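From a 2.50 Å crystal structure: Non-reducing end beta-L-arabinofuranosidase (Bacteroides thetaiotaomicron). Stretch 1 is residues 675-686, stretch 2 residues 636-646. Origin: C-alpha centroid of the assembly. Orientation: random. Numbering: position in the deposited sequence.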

# COMPACT_ATOMS: atom_id res chain seq x y z
N ARG A 675 13.53 -20.12 13.38
CA ARG A 675 13.49 -18.69 13.54
C ARG A 675 12.58 -18.11 12.45
O ARG A 675 12.75 -18.42 11.26
CB ARG A 675 14.91 -18.18 13.47
CG ARG A 675 15.01 -16.71 13.22
CD ARG A 675 16.38 -16.17 13.55
NE ARG A 675 17.44 -16.66 12.67
CZ ARG A 675 18.61 -16.04 12.50
NH1 ARG A 675 18.87 -14.87 13.11
NH2 ARG A 675 19.52 -16.57 11.69
N LEU A 676 11.60 -17.30 12.86
CA LEU A 676 10.73 -16.57 11.92
C LEU A 676 11.27 -15.17 11.67
O LEU A 676 11.78 -14.54 12.60
CB LEU A 676 9.31 -16.50 12.46
CG LEU A 676 8.68 -17.86 12.79
CD1 LEU A 676 7.22 -17.73 13.20
CD2 LEU A 676 8.80 -18.82 11.62
N ILE A 677 11.19 -14.69 10.43
CA ILE A 677 11.52 -13.29 10.10
C ILE A 677 10.33 -12.62 9.44
O ILE A 677 9.40 -13.31 9.00
CB ILE A 677 12.77 -13.15 9.18
CG1 ILE A 677 12.52 -13.72 7.78
CG2 ILE A 677 14.00 -13.80 9.81
CD1 ILE A 677 13.47 -13.19 6.74
N PRO A 678 10.34 -11.29 9.36
CA PRO A 678 9.21 -10.62 8.74
C PRO A 678 9.11 -10.95 7.27
O PRO A 678 10.14 -11.08 6.60
CB PRO A 678 9.54 -9.13 8.92
CG PRO A 678 10.45 -9.10 10.10
CD PRO A 678 11.30 -10.31 9.88
N TYR A 679 7.89 -11.12 6.79
CA TYR A 679 7.66 -11.44 5.40
C TYR A 679 8.35 -10.46 4.51
O TYR A 679 9.05 -10.88 3.59
CB TYR A 679 6.17 -11.46 5.09
CG TYR A 679 5.80 -11.68 3.66
CD1 TYR A 679 5.93 -12.94 3.05
CD2 TYR A 679 5.26 -10.64 2.92
CE1 TYR A 679 5.55 -13.13 1.72
CE2 TYR A 679 4.86 -10.82 1.60
CZ TYR A 679 5.01 -12.06 0.99
OH TYR A 679 4.61 -12.19 -0.31
N TYR A 680 8.21 -9.16 4.79
CA TYR A 680 8.75 -8.15 3.89
C TYR A 680 10.23 -8.39 3.62
O TYR A 680 10.69 -8.20 2.51
CB TYR A 680 8.52 -6.73 4.41
CG TYR A 680 9.51 -6.25 5.44
CD1 TYR A 680 10.69 -5.65 5.07
CD2 TYR A 680 9.25 -6.40 6.80
CE1 TYR A 680 11.59 -5.22 6.02
CE2 TYR A 680 10.16 -5.98 7.76
CZ TYR A 680 11.32 -5.40 7.36
OH TYR A 680 12.19 -4.98 8.30
N ALA A 681 10.97 -8.83 4.65
CA ALA A 681 12.40 -9.14 4.55
C ALA A 681 12.74 -10.52 3.95
O ALA A 681 13.93 -10.90 3.94
CB ALA A 681 13.03 -9.04 5.93
N TRP A 682 11.76 -11.28 3.44
CA TRP A 682 12.07 -12.57 2.84
C TRP A 682 12.90 -12.38 1.57
O TRP A 682 12.92 -11.29 0.98
CB TRP A 682 10.84 -13.46 2.62
CG TRP A 682 10.21 -13.42 1.32
CD1 TRP A 682 9.28 -12.56 0.91
CD2 TRP A 682 10.43 -14.32 0.24
NE1 TRP A 682 8.89 -12.84 -0.36
CE2 TRP A 682 9.59 -13.92 -0.81
CE3 TRP A 682 11.28 -15.43 0.04
CZ2 TRP A 682 9.54 -14.59 -2.05
CZ3 TRP A 682 11.24 -16.09 -1.20
CH2 TRP A 682 10.37 -15.67 -2.22
N GLY A 683 13.62 -13.44 1.21
CA GLY A 683 14.39 -13.49 -0.02
C GLY A 683 15.51 -12.49 -0.13
O GLY A 683 15.79 -12.03 -1.21
N ASN A 684 16.16 -12.13 0.98
CA ASN A 684 17.37 -11.28 0.94
C ASN A 684 18.64 -12.09 1.28
O ASN A 684 19.71 -11.51 1.45
CB ASN A 684 17.24 -10.09 1.93
CG ASN A 684 16.26 -9.03 1.45
OD1 ASN A 684 16.63 -8.12 0.71
ND2 ASN A 684 15.01 -9.15 1.86
N ARG A 685 18.52 -13.42 1.40
CA ARG A 685 19.64 -14.27 1.83
C ARG A 685 19.77 -15.48 0.89
O ARG A 685 20.01 -16.61 1.30
CB ARG A 685 19.42 -14.70 3.27
CG ARG A 685 19.37 -13.54 4.26
CD ARG A 685 18.99 -14.01 5.67
NE ARG A 685 17.63 -14.55 5.70
CZ ARG A 685 17.06 -15.18 6.73
NH1 ARG A 685 15.82 -15.63 6.59
NH2 ARG A 685 17.71 -15.38 7.86
N GLY A 686 19.59 -15.22 -0.39
CA GLY A 686 19.80 -16.24 -1.41
C GLY A 686 18.53 -16.97 -1.74
O GLY A 686 17.49 -16.70 -1.16
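Stretch 2 (636-646) TIEGSSIVALE

Stretch 2 lies on stretch 1 as a β hairpin whose returning strand pairs, for a short distance, with the strand that opens stretch 1. Residues 636-637 end one strand, a type I' turn runs from I637 to S640, and 640-646 form the second strand. The turn is closed by two backbone hydrogen bonds, I637 N to S640 O at 3.0 Å and S640 N to I637 O at 3.1 Å; E638 and G639 both take positive phi, as this turn type requires, and glycine adopts such angles readily. Strand 640-646 runs antiparallel to 675-678, with 152° between their N-to-C directions and a closest axial approach of 4.5 Å.

The backbone pairing is brief and sets the register. L676 and L645 form a hydrogen-bonded antiparallel pair: L676 N donates to L645 O at 2.8 Å, and L645 N donates to L676 O at 2.9 Å. R675 and E646 follow as a non-hydrogen-bonded pair, their CA atoms 4.5 Å apart. The same two carbonyls also receive CA-H...O contacts, R675 CA to L645 O at 3.3 Å and A644 CA to L676 O at 3.2 Å, so each oxygen serves the ladder twice.

Side chains sort by sheet face. L676 and L645 share one face, with CB to CB at 4.3 Å; R675 and E646 share the other. R675 does not reach across by charge here: its CD lies 4.2 Å from E646 OE2 and packs more closely on A644 CB, at 3.6 Å.

Past the paired residues, apolar packing takes over, beginning with I677 and P678 in the strand itself. I642, in the p rotamer, is the hub: its CD1 lies 3.4 Å from P678 CD, 3.9 Å from I677 CB and 4.4 Å from A681 CB, while its CG2 meets Y680 OH at 3.7 Å. One isoleucine thus touches I677, P678, Y680 and A681.

I637, the residue most covered by stretch 1, anchors the turn end. Its CD1 sits 4.2 Å from I677 CD1 and over one face of the R685 guanidinium, and its CG2 lies 3.7 Å from R685 CG and 3.9 Å from N684 CB. Aliphatic carbon can cover an arginine whose NH1 and NH2 are hydrogen-bonded elsewhere in the structure. N684 is held within its own stretch by a hydrogen bond from its ND2 to A681 O, at 2.9 Å, while its CB faces the hairpin. The rule is economical: two hydrogen bonds fix the register, and two isoleucines carry the packing past it.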

# COMPACT_ATOMS: atom_id res chain seq x y z
N THR A 636 20.38 -9.14 12.17
CA THR A 636 20.76 -8.23 11.08
C THR A 636 20.70 -8.92 9.71
O THR A 636 21.20 -10.04 9.57
CB THR A 636 22.19 -7.70 11.29
OG1 THR A 636 22.25 -7.02 12.54
CG2 THR A 636 22.57 -6.72 10.21
N ILE A 637 20.08 -8.27 8.71
CA ILE A 637 20.08 -8.77 7.32
C ILE A 637 20.31 -7.59 6.39
O ILE A 637 19.60 -6.58 6.46
CB ILE A 637 18.78 -9.53 6.89
CG1 ILE A 637 18.47 -10.69 7.83
CG2 ILE A 637 18.93 -10.09 5.47
CD1 ILE A 637 17.10 -11.32 7.66
N GLU A 638 21.29 -7.73 5.52
CA GLU A 638 21.78 -6.62 4.71
C GLU A 638 21.81 -5.33 5.51
O GLU A 638 21.23 -4.33 5.09
CB GLU A 638 20.92 -6.45 3.47
CG GLU A 638 20.86 -7.68 2.57
CD GLU A 638 21.95 -7.71 1.51
OE1 GLU A 638 22.24 -6.67 0.87
OE2 GLU A 638 22.48 -8.82 1.31
N GLY A 639 22.48 -5.36 6.67
CA GLY A 639 22.68 -4.18 7.53
C GLY A 639 21.45 -3.51 8.14
O GLY A 639 21.48 -2.33 8.45
N SER A 640 20.37 -4.28 8.32
CA SER A 640 19.09 -3.78 8.86
C SER A 640 18.75 -4.60 10.09
O SER A 640 18.83 -5.84 10.05
CB SER A 640 17.96 -3.88 7.81
OG SER A 640 16.85 -3.09 8.16
N SER A 641 18.39 -3.91 11.18
CA SER A 641 18.06 -4.60 12.42
C SER A 641 16.59 -4.95 12.38
O SER A 641 15.74 -4.06 12.26
CB SER A 641 18.36 -3.75 13.65
OG SER A 641 18.28 -4.56 14.83
N ILE A 642 16.29 -6.24 12.47
CA ILE A 642 14.92 -6.72 12.43
C ILE A 642 14.69 -7.60 13.66
O ILE A 642 15.64 -8.19 14.21
CB ILE A 642 14.58 -7.46 11.08
CG1 ILE A 642 15.12 -8.89 11.08
CG2 ILE A 642 15.08 -6.69 9.85
CD1 ILE A 642 14.62 -9.78 9.96
N VAL A 643 13.44 -7.68 14.11
CA VAL A 643 13.06 -8.60 15.15
C VAL A 643 12.70 -9.94 14.51
O VAL A 643 11.70 -10.05 13.82
CB VAL A 643 11.90 -8.08 15.99
CG1 VAL A 643 11.50 -9.12 17.04
CG2 VAL A 643 12.30 -6.77 16.66
N ALA A 644 13.55 -10.94 14.72
CA ALA A 644 13.16 -12.33 14.45
C ALA A 644 12.44 -12.92 15.68
O ALA A 644 12.43 -12.33 16.73
CB ALA A 644 14.38 -13.18 14.05
N LEU A 645 11.80 -14.07 15.50
CA LEU A 645 11.12 -14.74 16.59
C LEU A 645 11.71 -16.14 16.62
O LEU A 645 11.77 -16.80 15.58
CB LEU A 645 9.60 -14.76 16.36
CG LEU A 645 8.92 -13.39 16.14
CD1 LEU A 645 7.55 -13.52 15.45
CD2 LEU A 645 8.82 -12.61 17.44
N GLU A 646 12.21 -16.56 17.78
CA GLU A 646 12.90 -17.84 17.93
C GLU A 646 12.07 -18.72 18.83
O GLU A 646 11.50 -18.25 19.83
CB GLU A 646 14.26 -17.65 18.56
CG GLU A 646 15.29 -17.02 17.63
CD GLU A 646 16.62 -16.70 18.30
OE1 GLU A 646 16.83 -17.04 19.50
OE2 GLU A 646 17.46 -16.10 17.59